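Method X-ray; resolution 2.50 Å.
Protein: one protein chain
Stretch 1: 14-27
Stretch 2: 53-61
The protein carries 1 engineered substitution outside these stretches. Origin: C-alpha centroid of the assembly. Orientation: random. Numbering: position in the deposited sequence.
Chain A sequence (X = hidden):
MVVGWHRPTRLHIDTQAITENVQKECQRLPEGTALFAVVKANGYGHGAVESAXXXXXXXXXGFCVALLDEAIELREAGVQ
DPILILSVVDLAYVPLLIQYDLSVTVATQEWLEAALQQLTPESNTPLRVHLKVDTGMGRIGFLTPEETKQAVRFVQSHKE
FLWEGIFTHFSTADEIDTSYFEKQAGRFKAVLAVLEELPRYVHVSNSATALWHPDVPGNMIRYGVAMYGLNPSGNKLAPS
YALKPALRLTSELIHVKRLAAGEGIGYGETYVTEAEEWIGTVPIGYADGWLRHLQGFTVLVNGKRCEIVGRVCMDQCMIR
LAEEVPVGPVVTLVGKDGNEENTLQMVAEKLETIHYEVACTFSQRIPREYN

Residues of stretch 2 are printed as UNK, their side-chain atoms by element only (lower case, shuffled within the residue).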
# COMPACT_ATOMS: atom_id res chain seq x y z
N ASP A 14 9.64 13.89 9.69
CA ASP A 14 10.60 14.73 10.41
C ASP A 14 12.01 14.39 9.93
O ASP A 14 12.64 13.45 10.43
CB ASP A 14 10.48 14.48 11.91
CG ASP A 14 11.35 15.40 12.75
OD1 ASP A 14 11.41 15.18 13.98
OD2 ASP A 14 11.96 16.34 12.20
N THR A 15 12.51 15.15 8.96
CA THR A 15 13.84 14.88 8.42
C THR A 15 14.96 15.07 9.47
O THR A 15 15.88 14.25 9.55
CB THR A 15 14.13 15.75 7.16
OG1 THR A 15 13.96 17.13 7.48
CG2 THR A 15 13.19 15.37 6.03
N GLN A 16 14.85 16.14 10.27
CA GLN A 16 15.85 16.43 11.30
C GLN A 16 16.11 15.17 12.12
O GLN A 16 17.25 14.87 12.47
CB GLN A 16 15.34 17.53 12.24
CG GLN A 16 14.92 18.85 11.57
CD GLN A 16 13.98 19.72 12.44
OE1 GLN A 16 14.32 20.09 13.57
NE2 GLN A 16 12.80 20.04 11.90
N ALA A 17 15.04 14.45 12.43
CA ALA A 17 15.14 13.22 13.21
C ALA A 17 15.96 12.12 12.52
O ALA A 17 16.76 11.45 13.17
CB ALA A 17 13.74 12.70 13.55
N ILE A 18 15.76 11.95 11.21
CA ILE A 18 16.52 10.94 10.45
C ILE A 18 18.02 11.29 10.55
O ILE A 18 18.87 10.42 10.80
CB ILE A 18 16.06 10.92 8.95
CG1 ILE A 18 14.58 10.55 8.86
CG2 ILE A 18 16.86 9.90 8.16
CD1 ILE A 18 14.08 10.53 7.46
N THR A 19 18.34 12.57 10.37
CA THR A 19 19.70 13.07 10.47
C THR A 19 20.29 12.69 11.84
O THR A 19 21.40 12.17 11.95
CB THR A 19 19.76 14.63 10.39
OG1 THR A 19 19.26 15.09 9.12
CG2 THR A 19 21.19 15.12 10.57
N GLU A 20 19.53 12.98 12.88
CA GLU A 20 19.95 12.73 14.25
C GLU A 20 20.12 11.24 14.53
O GLU A 20 21.03 10.84 15.26
CB GLU A 20 18.96 13.38 15.21
CG GLU A 20 19.11 12.99 16.67
CD GLU A 20 18.06 13.66 17.55
OE1 GLU A 20 17.87 13.19 18.70
OE2 GLU A 20 17.44 14.66 17.08
N ASN A 21 19.25 10.42 13.97
CA ASN A 21 19.37 8.98 14.20
C ASN A 21 20.66 8.52 13.52
O ASN A 21 21.40 7.67 14.04
CB ASN A 21 18.16 8.24 13.61
CG ASN A 21 16.85 8.58 14.31
OD1 ASN A 21 15.77 8.29 13.81
ND2 ASN A 21 16.94 9.20 15.49
N VAL A 22 20.95 9.10 12.36
CA VAL A 22 22.15 8.74 11.63
C VAL A 22 23.44 9.22 12.30
O VAL A 22 24.43 8.49 12.32
CB VAL A 22 22.09 9.25 10.20
CG1 VAL A 22 23.42 8.98 9.49
CG2 VAL A 22 20.94 8.56 9.46
N GLN A 23 23.43 10.44 12.82
CA GLN A 23 24.61 10.97 13.50
C GLN A 23 24.90 10.18 14.77
O GLN A 23 26.05 9.84 15.03
CB GLN A 23 24.42 12.43 13.87
CG GLN A 23 24.96 13.41 12.86
CD GLN A 23 25.37 14.73 13.50
OE1 GLN A 23 26.37 14.80 14.22
NE2 GLN A 23 24.58 15.78 13.25
N LYS A 24 23.87 9.90 15.56
CA LYS A 24 24.09 9.15 16.80
C LYS A 24 24.92 7.92 16.49
O LYS A 24 25.99 7.72 17.07
CB LYS A 24 22.76 8.69 17.43
CG LYS A 24 21.86 9.78 17.99
CD LYS A 24 22.49 10.54 19.13
CE LYS A 24 21.40 11.12 20.04
NZ LYS A 24 20.27 11.79 19.30
N GLU A 25 24.42 7.09 15.58
CA GLU A 25 25.11 5.87 15.20
C GLU A 25 26.52 6.11 14.65
O GLU A 25 27.46 5.41 15.02
CB GLU A 25 24.25 5.09 14.18
CG GLU A 25 24.91 3.86 13.59
CD GLU A 25 25.27 2.79 14.63
OE1 GLU A 25 26.04 1.87 14.28
OE2 GLU A 25 24.78 2.86 15.78
N CYS A 26 26.68 7.11 13.79
CA CYS A 26 27.99 7.41 13.21
C CYS A 26 29.06 7.70 14.27
O CYS A 26 30.24 7.41 14.07
CB CYS A 26 27.89 8.61 12.26
SG CYS A 26 27.03 8.28 10.72
N GLN A 27 28.64 8.28 15.39
CA GLN A 27 29.55 8.63 16.47
C GLN A 27 29.80 7.43 17.36
O GLN A 27 30.82 7.33 18.03
CB GLN A 27 28.96 9.76 17.32
CG GLN A 27 29.07 11.13 16.68
CD GLN A 27 28.31 12.19 17.44
OE1 GLN A 27 28.39 12.27 18.67
NE2 GLN A 27 27.56 13.03 16.71
N UNK A 53 18.95 12.40 1.56
CA UNK A 53 19.58 13.69 1.81
C UNK A 53 19.72 13.94 3.31
O UNK A 53 20.72 14.52 3.76
c UNK A 53 19.07 18.58 0.49
c UNK A 53 19.33 16.19 1.30
c UNK A 53 18.76 14.80 1.16
c UNK A 53 18.71 17.11 0.25
n UNK A 53 18.51 19.08 1.79
N UNK A 54 18.72 13.51 4.07
CA UNK A 54 18.74 13.70 5.52
C UNK A 54 19.81 12.82 6.13
O UNK A 54 20.44 13.20 7.12
c UNK A 54 17.39 13.36 6.12
N UNK A 55 20.00 11.65 5.55
CA UNK A 55 21.01 10.70 6.02
C UNK A 55 22.38 11.19 5.60
O UNK A 55 23.37 10.93 6.27
c UNK A 55 20.74 9.32 5.43
N UNK A 56 22.45 11.92 4.49
CA UNK A 56 23.74 12.42 4.04
C UNK A 56 24.27 13.47 5.03
O UNK A 56 25.36 13.31 5.58
c UNK A 56 24.80 13.83 0.54
c UNK A 56 24.96 13.26 1.95
n UNK A 56 23.69 15.63 -0.82
c UNK A 56 23.61 13.02 2.63
c UNK A 56 24.08 15.18 0.55
N UNK A 57 23.49 14.52 5.26
CA UNK A 57 23.91 15.56 6.20
C UNK A 57 24.07 14.98 7.59
O UNK A 57 24.57 15.65 8.49
c UNK A 57 20.86 18.02 4.37
c UNK A 57 20.55 17.50 5.77
n UNK A 57 20.08 19.25 4.03
c UNK A 57 21.44 16.30 6.12
c UNK A 57 22.91 16.71 6.20
N UNK A 58 23.64 13.74 7.75
CA UNK A 58 23.77 13.07 9.04
C UNK A 58 25.10 12.34 9.13
O UNK A 58 25.56 11.99 10.23
N UNK A 59 25.74 12.10 7.99
CA UNK A 59 27.02 11.42 8.00
C UNK A 59 27.11 10.27 7.03
O UNK A 59 28.16 9.63 6.94
N UNK A 60 26.04 9.99 6.31
CA UNK A 60 26.04 8.90 5.35
C UNK A 60 26.97 9.22 4.19
O UNK A 60 27.15 10.39 3.82
c UNK A 60 24.64 8.66 4.84
N UNK A 61 27.57 8.19 3.60
CA UNK A 61 28.48 8.39 2.47
C UNK A 61 28.20 7.38 1.38
O UNK A 61 29.04 7.14 0.51
c UNK A 61 30.27 9.32 3.97
o UNK A 61 30.20 6.97 3.47
c UNK A 61 29.96 8.27 2.92

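Position 53 carries four carbons in a row ending in a nitrogen. The chain is unbranched and has no ring. It makes no contact with stretch 1. This is Lys53, an exposed residue on the helix.

Position 54 has one side-chain carbon, a CB, pointing toward stretch 1. The CB of position 54 lies 4.0 Å from Ile18 CB and 3.9 Å from Thr15 O. One carbon means alanine: Ala54. Its carbonyl oxygen accepts a hydrogen bond from Thr19 OG1, with Thr19 OG1 to Ala54 O at 3.0 Å.

Position 55 also has a single carbon, set sideways. The CB of position 55 is 4.1 Å from Val22 CG2, an apolar contact. It is Ala55. Its backbone contributes too, with Ala55 O 3.8 Å from Val22 CG1.

Position 56 shows four carbons in a row and a terminal nitrogen. Its CB points away from stretch 1, and no atom of the side chain comes near. This is Lys56.

Position 57 repeats that pattern of four carbons and one nitrogen. Its CB is set sideways and the end leads away. The near part of the chain still reaches stretch 1. The residue is Lys57, and Lys57 CG lies 3.9 Å from Thr19 OG1.

Position 58 has no side-chain atoms, so it is Gly58. Gly58 CA packs 3.6 Å from Thr19 CG2. An ideal CB on Gly58 would point toward stretch 1, clash with Thr19 O at 3.0 Å and sit tightly, also at 3.0 Å, against Val22 CB.

Position 59 again lacks side-chain atoms: Gly59. Its phi is positive, 131°, in a Schellman motif that closes the helix. At these angles a CB would be jammed against the preceding carbonyl oxygen. An ideal CB on Gly59 would also clash with Cys26 SG at 3.0 Å.

Position 60 has one carbon, a CB, with its CA-to-CB bond set sideways to stretch 1. It is Ala60. Ala60 N lies 4.2 Å from Val22 CG1.

Position 61 has a carbon bearing one oxygen and one carbon. This branching identifies Thr61. It does not touch stretch 1.

The contact works by close backbone approach. The absence of side chains at Gly58 and Gly59 lets the turn settle against the helix of stretch 1, with Ala54 and Ala55 packing beside it. Thr19 CA and Gly58 CA are only 4.3 Å apart. Ile18 and Val22 supply apolar packing. The bond from Thr19 is the one hydrogen bond across the contact. The long lysine side chains contribute little, and together the two stretches bury 394 Å².

Stretch 2 (53-61) KAAKKGGAT
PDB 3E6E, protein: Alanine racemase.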